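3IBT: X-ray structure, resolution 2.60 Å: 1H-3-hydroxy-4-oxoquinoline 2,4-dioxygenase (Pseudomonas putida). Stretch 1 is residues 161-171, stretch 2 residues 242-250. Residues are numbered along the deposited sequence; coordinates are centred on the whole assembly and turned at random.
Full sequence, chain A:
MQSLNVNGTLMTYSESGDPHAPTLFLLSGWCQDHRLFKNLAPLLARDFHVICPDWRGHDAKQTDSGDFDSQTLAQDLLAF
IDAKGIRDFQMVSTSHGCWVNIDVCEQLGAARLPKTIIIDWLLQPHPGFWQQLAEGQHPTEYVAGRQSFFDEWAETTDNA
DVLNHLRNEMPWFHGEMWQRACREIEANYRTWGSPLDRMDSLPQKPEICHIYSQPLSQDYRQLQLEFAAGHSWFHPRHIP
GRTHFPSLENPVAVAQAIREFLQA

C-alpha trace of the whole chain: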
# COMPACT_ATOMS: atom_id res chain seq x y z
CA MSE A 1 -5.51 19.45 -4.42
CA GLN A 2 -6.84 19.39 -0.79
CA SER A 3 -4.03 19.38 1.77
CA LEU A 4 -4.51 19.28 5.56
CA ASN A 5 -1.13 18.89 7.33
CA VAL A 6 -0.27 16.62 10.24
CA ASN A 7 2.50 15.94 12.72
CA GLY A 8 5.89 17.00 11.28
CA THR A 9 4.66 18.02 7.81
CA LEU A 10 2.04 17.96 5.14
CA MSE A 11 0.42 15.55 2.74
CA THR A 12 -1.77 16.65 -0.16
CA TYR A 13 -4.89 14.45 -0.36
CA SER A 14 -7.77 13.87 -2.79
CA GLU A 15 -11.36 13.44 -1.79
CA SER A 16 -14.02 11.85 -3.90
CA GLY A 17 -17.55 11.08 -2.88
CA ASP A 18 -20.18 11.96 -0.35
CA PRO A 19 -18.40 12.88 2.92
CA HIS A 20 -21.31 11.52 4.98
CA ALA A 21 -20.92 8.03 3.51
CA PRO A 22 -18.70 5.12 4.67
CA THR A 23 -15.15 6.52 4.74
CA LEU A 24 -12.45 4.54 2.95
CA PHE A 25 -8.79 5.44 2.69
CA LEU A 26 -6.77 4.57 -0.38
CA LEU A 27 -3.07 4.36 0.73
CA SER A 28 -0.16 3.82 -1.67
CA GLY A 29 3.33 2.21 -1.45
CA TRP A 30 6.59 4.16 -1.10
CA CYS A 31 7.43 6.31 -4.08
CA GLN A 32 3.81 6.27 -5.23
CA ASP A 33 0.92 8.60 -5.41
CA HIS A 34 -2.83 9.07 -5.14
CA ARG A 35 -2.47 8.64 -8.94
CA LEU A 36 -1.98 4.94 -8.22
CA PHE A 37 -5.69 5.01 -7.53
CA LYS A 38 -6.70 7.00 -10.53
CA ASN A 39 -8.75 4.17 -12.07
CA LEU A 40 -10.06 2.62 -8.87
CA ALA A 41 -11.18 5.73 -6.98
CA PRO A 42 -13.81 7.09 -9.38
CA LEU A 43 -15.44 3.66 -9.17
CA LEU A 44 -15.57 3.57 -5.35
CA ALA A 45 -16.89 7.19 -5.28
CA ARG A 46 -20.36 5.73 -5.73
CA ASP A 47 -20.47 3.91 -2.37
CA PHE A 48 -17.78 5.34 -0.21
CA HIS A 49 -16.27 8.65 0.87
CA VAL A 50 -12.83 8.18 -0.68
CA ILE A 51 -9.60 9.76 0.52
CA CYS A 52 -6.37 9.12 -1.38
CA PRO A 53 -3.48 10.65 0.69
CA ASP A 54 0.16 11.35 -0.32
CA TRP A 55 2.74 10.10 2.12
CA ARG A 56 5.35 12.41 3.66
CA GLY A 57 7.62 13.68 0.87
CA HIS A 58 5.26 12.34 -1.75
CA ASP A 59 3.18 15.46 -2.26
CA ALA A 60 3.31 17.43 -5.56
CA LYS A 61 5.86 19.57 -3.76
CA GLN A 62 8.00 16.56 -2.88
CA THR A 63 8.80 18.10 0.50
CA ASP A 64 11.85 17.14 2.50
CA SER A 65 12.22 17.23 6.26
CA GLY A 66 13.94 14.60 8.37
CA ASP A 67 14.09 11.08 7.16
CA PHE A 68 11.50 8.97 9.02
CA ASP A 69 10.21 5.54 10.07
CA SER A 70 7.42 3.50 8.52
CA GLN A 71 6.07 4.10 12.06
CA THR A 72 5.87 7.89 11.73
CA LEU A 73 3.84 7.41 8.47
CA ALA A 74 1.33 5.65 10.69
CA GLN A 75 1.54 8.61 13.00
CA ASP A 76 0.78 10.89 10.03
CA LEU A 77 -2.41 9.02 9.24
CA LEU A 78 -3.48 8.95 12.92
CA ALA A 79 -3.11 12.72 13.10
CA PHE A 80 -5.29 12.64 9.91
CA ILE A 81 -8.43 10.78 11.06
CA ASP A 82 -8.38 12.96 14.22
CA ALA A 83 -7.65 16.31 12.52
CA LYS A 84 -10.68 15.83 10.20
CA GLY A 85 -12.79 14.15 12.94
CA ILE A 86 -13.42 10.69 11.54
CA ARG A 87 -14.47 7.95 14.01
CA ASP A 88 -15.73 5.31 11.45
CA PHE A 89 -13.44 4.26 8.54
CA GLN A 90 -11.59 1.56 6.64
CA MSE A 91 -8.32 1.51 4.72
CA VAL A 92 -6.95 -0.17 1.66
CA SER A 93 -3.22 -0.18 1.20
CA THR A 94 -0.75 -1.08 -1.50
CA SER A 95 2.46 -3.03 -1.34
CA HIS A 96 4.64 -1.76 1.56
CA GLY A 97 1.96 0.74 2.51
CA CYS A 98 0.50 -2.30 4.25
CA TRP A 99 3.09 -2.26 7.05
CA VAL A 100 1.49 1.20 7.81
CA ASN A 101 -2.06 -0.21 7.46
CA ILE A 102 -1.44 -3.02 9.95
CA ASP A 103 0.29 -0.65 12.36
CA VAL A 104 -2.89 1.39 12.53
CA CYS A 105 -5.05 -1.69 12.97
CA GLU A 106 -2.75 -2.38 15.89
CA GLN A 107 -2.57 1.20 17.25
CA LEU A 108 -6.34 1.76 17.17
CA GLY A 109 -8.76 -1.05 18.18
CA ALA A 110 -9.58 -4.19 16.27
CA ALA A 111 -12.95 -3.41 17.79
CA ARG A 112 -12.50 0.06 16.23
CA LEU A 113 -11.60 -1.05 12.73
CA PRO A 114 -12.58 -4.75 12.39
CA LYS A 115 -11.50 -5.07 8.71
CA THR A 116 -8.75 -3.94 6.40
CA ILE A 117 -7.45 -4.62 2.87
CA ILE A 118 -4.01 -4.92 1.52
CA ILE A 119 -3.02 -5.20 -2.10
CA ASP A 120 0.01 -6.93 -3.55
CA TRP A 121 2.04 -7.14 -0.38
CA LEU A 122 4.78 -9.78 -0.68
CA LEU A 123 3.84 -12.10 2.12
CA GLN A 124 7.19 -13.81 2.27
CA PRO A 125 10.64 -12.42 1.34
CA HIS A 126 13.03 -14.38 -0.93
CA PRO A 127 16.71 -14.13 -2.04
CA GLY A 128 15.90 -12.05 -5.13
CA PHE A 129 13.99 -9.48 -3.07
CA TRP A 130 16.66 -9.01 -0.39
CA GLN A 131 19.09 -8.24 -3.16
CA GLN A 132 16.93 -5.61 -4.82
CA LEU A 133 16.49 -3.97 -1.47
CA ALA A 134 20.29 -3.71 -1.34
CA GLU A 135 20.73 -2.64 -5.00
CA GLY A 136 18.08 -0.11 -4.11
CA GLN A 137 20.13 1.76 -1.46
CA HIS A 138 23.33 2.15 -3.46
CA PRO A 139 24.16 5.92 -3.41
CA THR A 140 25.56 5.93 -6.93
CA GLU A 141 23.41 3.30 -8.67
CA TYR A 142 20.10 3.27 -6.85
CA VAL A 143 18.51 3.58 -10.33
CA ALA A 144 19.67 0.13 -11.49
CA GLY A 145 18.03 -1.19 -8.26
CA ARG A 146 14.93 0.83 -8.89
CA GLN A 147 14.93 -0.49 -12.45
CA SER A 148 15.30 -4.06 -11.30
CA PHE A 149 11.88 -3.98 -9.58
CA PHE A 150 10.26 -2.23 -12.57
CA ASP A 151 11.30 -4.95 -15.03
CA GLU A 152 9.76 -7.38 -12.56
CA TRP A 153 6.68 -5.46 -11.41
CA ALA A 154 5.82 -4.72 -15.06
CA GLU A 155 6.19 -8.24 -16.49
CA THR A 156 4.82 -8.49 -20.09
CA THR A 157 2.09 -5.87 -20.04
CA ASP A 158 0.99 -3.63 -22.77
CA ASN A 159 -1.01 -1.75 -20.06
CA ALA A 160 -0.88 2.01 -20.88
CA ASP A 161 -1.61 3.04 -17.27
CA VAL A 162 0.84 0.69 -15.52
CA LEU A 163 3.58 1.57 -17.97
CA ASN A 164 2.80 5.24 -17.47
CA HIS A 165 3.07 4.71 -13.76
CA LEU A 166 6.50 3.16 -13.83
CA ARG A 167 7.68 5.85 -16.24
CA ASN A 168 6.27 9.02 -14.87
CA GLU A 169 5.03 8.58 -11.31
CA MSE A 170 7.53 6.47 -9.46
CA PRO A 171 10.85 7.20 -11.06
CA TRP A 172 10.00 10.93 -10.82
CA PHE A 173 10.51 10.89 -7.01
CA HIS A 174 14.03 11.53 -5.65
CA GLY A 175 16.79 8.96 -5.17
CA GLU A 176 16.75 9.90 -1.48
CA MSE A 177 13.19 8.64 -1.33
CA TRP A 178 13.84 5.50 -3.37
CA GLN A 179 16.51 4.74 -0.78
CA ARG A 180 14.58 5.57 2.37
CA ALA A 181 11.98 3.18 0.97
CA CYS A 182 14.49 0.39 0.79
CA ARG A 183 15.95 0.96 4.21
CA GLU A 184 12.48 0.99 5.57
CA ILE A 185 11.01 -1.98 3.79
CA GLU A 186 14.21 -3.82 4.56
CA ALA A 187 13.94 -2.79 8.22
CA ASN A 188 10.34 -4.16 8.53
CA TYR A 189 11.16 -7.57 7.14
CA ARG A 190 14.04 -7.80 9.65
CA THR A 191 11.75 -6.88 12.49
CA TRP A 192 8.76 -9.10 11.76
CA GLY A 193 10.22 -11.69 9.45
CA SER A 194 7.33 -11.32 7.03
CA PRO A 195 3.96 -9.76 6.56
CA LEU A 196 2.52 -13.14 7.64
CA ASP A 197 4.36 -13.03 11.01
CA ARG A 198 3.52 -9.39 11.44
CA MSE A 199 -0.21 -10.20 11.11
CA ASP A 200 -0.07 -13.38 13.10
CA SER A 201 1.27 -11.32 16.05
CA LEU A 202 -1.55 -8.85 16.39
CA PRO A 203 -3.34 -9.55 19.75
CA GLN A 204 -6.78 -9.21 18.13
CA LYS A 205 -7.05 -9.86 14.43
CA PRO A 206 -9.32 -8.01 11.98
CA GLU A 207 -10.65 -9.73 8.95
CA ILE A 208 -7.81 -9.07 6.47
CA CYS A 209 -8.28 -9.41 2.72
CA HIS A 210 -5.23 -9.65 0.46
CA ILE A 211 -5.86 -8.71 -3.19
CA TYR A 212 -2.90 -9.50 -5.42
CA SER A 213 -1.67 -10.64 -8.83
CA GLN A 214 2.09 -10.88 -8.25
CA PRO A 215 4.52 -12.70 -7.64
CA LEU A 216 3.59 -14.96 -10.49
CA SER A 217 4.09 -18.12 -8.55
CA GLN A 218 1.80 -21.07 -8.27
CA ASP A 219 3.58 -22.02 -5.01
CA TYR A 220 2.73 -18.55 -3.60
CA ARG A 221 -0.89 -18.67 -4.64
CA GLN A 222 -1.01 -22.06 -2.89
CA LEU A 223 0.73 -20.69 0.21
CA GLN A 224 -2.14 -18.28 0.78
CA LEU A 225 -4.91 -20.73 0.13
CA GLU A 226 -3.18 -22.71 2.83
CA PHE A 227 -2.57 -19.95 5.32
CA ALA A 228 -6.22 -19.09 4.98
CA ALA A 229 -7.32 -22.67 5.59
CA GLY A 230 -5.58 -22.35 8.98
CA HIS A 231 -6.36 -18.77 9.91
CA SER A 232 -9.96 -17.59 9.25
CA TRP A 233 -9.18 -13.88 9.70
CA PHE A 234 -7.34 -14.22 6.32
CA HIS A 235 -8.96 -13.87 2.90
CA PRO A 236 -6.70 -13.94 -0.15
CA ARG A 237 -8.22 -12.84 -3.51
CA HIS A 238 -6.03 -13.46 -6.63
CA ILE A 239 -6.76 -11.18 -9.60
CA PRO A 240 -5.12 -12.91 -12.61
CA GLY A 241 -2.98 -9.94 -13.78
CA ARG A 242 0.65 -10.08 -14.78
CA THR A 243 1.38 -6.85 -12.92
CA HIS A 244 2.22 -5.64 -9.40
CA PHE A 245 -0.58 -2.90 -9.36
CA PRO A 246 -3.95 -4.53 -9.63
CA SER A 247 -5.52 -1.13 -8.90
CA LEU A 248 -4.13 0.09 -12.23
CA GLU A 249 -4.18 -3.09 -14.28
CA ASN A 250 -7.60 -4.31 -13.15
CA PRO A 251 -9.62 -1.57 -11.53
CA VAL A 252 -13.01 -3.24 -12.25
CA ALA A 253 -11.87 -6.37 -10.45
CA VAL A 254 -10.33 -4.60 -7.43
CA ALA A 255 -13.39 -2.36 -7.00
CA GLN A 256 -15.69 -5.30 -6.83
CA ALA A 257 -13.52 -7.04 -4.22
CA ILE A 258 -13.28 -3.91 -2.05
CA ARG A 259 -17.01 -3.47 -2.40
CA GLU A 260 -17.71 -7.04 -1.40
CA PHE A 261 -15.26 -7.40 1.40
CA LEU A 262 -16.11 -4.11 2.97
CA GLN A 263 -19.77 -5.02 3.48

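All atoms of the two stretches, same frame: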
# COMPACT_ATOMS: atom_id res chain seq x y z
N ASP A 161 -1.58 2.41 -18.59
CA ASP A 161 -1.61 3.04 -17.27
C ASP A 161 -0.54 2.54 -16.32
O ASP A 161 -0.07 3.30 -15.49
CB ASP A 161 -2.95 2.83 -16.57
CG ASP A 161 -4.14 3.42 -17.34
OD1 ASP A 161 -3.94 4.37 -18.17
OD2 ASP A 161 -5.28 2.93 -17.08
N VAL A 162 -0.19 1.26 -16.41
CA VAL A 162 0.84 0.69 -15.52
C VAL A 162 2.19 1.17 -16.00
O VAL A 162 3.00 1.66 -15.21
CB VAL A 162 0.82 -0.84 -15.53
CG1 VAL A 162 1.99 -1.37 -14.81
CG2 VAL A 162 -0.42 -1.32 -14.86
N LEU A 163 2.40 1.02 -17.32
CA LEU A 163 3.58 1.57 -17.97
C LEU A 163 3.75 3.04 -17.63
O LEU A 163 4.83 3.46 -17.23
CB LEU A 163 3.55 1.34 -19.49
CG LEU A 163 3.63 -0.13 -19.87
CD1 LEU A 163 3.33 -0.34 -21.32
CD2 LEU A 163 5.00 -0.65 -19.59
N ASN A 164 2.69 3.82 -17.75
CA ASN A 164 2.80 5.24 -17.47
C ASN A 164 3.27 5.48 -16.04
O ASN A 164 4.04 6.44 -15.75
CB ASN A 164 1.49 6.00 -17.69
CG ASN A 164 1.66 7.49 -17.40
OD1 ASN A 164 2.54 8.15 -17.96
ND2 ASN A 164 0.86 8.01 -16.49
N HIS A 165 2.76 4.61 -15.17
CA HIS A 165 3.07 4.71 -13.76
C HIS A 165 4.57 4.52 -13.52
O HIS A 165 5.25 5.39 -12.97
CB HIS A 165 2.28 3.71 -12.97
CG HIS A 165 2.53 3.81 -11.51
ND1 HIS A 165 2.04 4.83 -10.74
CD2 HIS A 165 3.24 3.02 -10.68
CE1 HIS A 165 2.42 4.67 -9.49
NE2 HIS A 165 3.15 3.57 -9.42
N LEU A 166 5.09 3.40 -13.98
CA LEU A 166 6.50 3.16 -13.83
C LEU A 166 7.32 3.85 -14.93
O LEU A 166 8.44 3.45 -15.26
CB LEU A 166 6.78 1.66 -13.68
CG LEU A 166 6.16 0.64 -14.64
CD1 LEU A 166 6.94 0.57 -15.98
CD2 LEU A 166 6.15 -0.68 -13.96
N ARG A 167 6.81 4.94 -15.48
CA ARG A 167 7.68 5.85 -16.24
C ARG A 167 7.55 7.27 -15.85
O ARG A 167 8.33 8.07 -16.29
CB ARG A 167 7.45 5.76 -17.74
CG ARG A 167 8.15 4.59 -18.38
CD ARG A 167 7.29 4.00 -19.49
NE ARG A 167 7.65 2.62 -19.81
CZ ARG A 167 7.36 2.01 -20.96
NH1 ARG A 167 6.68 2.65 -21.91
NH2 ARG A 167 7.74 0.75 -21.15
N ASN A 168 6.54 7.61 -15.07
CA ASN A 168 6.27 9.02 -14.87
C ASN A 168 5.89 9.36 -13.43
O ASN A 168 6.14 10.49 -12.97
CB ASN A 168 5.23 9.52 -15.89
CG ASN A 168 5.81 9.73 -17.30
OD1 ASN A 168 6.35 8.80 -17.92
ND2 ASN A 168 5.70 10.98 -17.81
N GLU A 169 5.31 8.40 -12.73
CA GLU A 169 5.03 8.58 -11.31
C GLU A 169 6.30 8.28 -10.52
O GLU A 169 6.97 9.18 -10.03
CB GLU A 169 3.89 7.65 -10.82
CG GLU A 169 2.48 8.29 -10.68
CD GLU A 169 1.76 8.47 -12.03
OE1 GLU A 169 1.91 7.56 -12.88
OE2 GLU A 169 1.04 9.50 -12.22
N MSE A 170 6.61 7.00 -10.45
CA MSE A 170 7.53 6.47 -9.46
C MSE A 170 8.97 6.94 -9.69
O MSE A 170 9.66 7.30 -8.73
CB MSE A 170 7.47 4.95 -9.43
CG MSE A 170 6.13 4.41 -9.07
SE MSE A 170 6.31 2.52 -8.43
CE MSE A 170 6.48 1.62 -10.20
N PRO A 171 9.44 6.93 -10.96
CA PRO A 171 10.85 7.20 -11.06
C PRO A 171 11.10 8.71 -10.93
O PRO A 171 12.22 9.16 -10.78
CB PRO A 171 11.22 6.64 -12.45
CG PRO A 171 9.93 6.07 -13.04
CD PRO A 171 8.83 6.73 -12.29
N ARG A 242 -0.74 -9.71 -14.65
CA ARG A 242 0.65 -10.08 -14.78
C ARG A 242 1.47 -9.06 -14.00
O ARG A 242 2.68 -9.22 -13.83
CB ARG A 242 1.07 -10.12 -16.26
CG ARG A 242 -0.00 -10.62 -17.20
CD ARG A 242 0.06 -12.16 -17.47
NE ARG A 242 0.19 -13.02 -16.28
CZ ARG A 242 1.26 -13.78 -16.01
NH1 ARG A 242 2.31 -13.80 -16.84
NH2 ARG A 242 1.30 -14.51 -14.91
N THR A 243 0.78 -8.06 -13.48
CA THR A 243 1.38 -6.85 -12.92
C THR A 243 1.34 -6.80 -11.40
O THR A 243 0.55 -7.50 -10.76
CB THR A 243 0.60 -5.65 -13.53
OG1 THR A 243 1.28 -5.23 -14.71
CG2 THR A 243 0.31 -4.46 -12.56
N HIS A 244 2.17 -5.92 -10.84
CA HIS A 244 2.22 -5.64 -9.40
C HIS A 244 1.13 -4.65 -8.89
O HIS A 244 0.94 -4.54 -7.68
CB HIS A 244 3.67 -5.20 -9.05
CG HIS A 244 3.91 -4.81 -7.61
ND1 HIS A 244 3.70 -5.67 -6.55
CD2 HIS A 244 4.42 -3.67 -7.07
CE1 HIS A 244 4.05 -5.07 -5.42
NE2 HIS A 244 4.49 -3.86 -5.71
N PHE A 245 0.39 -3.95 -9.78
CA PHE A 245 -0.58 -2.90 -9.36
C PHE A 245 -1.95 -3.24 -9.87
O PHE A 245 -2.43 -2.71 -10.89
CB PHE A 245 -0.16 -1.57 -9.89
CG PHE A 245 1.30 -1.44 -10.00
CD1 PHE A 245 1.95 -1.83 -11.17
CD2 PHE A 245 2.05 -0.95 -8.93
CE1 PHE A 245 3.35 -1.72 -11.29
CE2 PHE A 245 3.44 -0.81 -9.03
CZ PHE A 245 4.10 -1.21 -10.22
N PRO A 246 -2.61 -4.18 -9.19
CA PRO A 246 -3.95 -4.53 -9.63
C PRO A 246 -4.93 -3.33 -9.66
O PRO A 246 -5.94 -3.34 -10.37
CB PRO A 246 -4.39 -5.60 -8.61
CG PRO A 246 -3.42 -5.55 -7.49
CD PRO A 246 -2.16 -4.96 -8.01
N SER A 247 -4.65 -2.29 -8.90
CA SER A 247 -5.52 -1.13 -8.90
C SER A 247 -5.42 -0.37 -10.22
O SER A 247 -6.31 0.38 -10.55
CB SER A 247 -5.13 -0.22 -7.77
OG SER A 247 -3.72 0.03 -7.87
N LEU A 248 -4.32 -0.57 -10.96
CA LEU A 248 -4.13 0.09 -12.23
C LEU A 248 -4.49 -0.85 -13.32
O LEU A 248 -5.25 -0.50 -14.20
CB LEU A 248 -2.67 0.49 -12.40
CG LEU A 248 -2.15 1.72 -11.67
CD1 LEU A 248 -0.65 1.85 -11.94
CD2 LEU A 248 -2.90 2.96 -12.12
N GLU A 249 -3.92 -2.06 -13.27
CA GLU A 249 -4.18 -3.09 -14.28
C GLU A 249 -5.66 -3.59 -14.32
O GLU A 249 -6.22 -3.88 -15.40
CB GLU A 249 -3.22 -4.26 -14.11
CG GLU A 249 -3.22 -5.16 -15.32
CD GLU A 249 -2.33 -6.42 -15.13
OE1 GLU A 249 -2.02 -6.76 -13.94
OE2 GLU A 249 -1.95 -7.04 -16.18
N ASN A 250 -6.28 -3.74 -13.16
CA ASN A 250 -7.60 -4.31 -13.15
C ASN A 250 -8.54 -3.60 -12.21
O ASN A 250 -9.06 -4.21 -11.27
CB ASN A 250 -7.54 -5.79 -12.83
CG ASN A 250 -7.14 -6.64 -14.04
OD1 ASN A 250 -7.70 -6.53 -15.14
ND2 ASN A 250 -6.14 -7.50 -13.83

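Segments distant in sequence are often joined by the fit of side chains rather than by hydrogen bonds, and the contact between residues 161-171 and 242-250 of this dioxygenase is a compact example. No hydrogen bond crosses between the stretches; 357 Å² of surface, summed over both sides, is buried by the fit of side chains, most of them apolar.

The backbones come closest where Val 162 faces Leu 248, with their CA atoms 6.0 Å apart. So near an approach suits a short, branched side chain. Val 162 points sideways rather than straight across, and both its methyls pack into the partner surface: CG2 of Val 162 lies 3.8 Å from CB of Leu 248, while CG1 lies 3.7 Å from CD1 of Phe 245 and 3.9 Å from OG1 of Thr 243. The valine is thus a small wedge set into the hollow between Phe 245 and Leu 248.

The reciprocal bump is Leu 248. Its CB points toward the first helix, and its extended m,t side chain reaches the space between residues one helical turn apart, Asp 161 and His 165. There CD1 of Leu 248 sits 3.6 Å from CB of His 165 and 3.9 Å from the backbone O of Asp 161. O of Asp 161 also accepts the helical hydrogen bond from N of His 165 (3.1 Å), so the leucine packs against backbone whose polar need is already met. The carboxylate of Asp 161 is hydrogen-bonded elsewhere in the structure.

Phe 245 is the broad knob of the second stretch, at the N-cap position of the short helix 246-249. Its ring is lined by four side chains. His 165 presents its edge to one face, the centroids 5.3 Å apart and the planes at 62°, with CD2 of His 165 4.2 Å from CE2 of Phe 245. Val 162 meets the ring at CD1, CD2 of Leu 166 comes within 4.0 Å of CE1 of Phe 245, and CE of selenomethionine Met 170 lies 3.7 Å from CZ of Phe 245. Leu 166 starts out sideways, but its p,p conformation brings its end nearer; the long, unbranched Met 170 reaches the tip of the ring. His 165 suits its place doubly: its ring packs on Phe 245 while ND1 of His 165 makes a weak hydrogen bond to OE1 of Glu 169 (3.5 Å).

Polar groups brace the second stretch from within. N of Arg 242 donates to OE2 of Glu 249 (3.3 Å), tying the loop to the helix, and O of Phe 245 accepts from N of Leu 248 and N of Glu 249, each at 2.9 Å. Hydrogen bonds lie within each stretch; complementary bumps and hollows join the two.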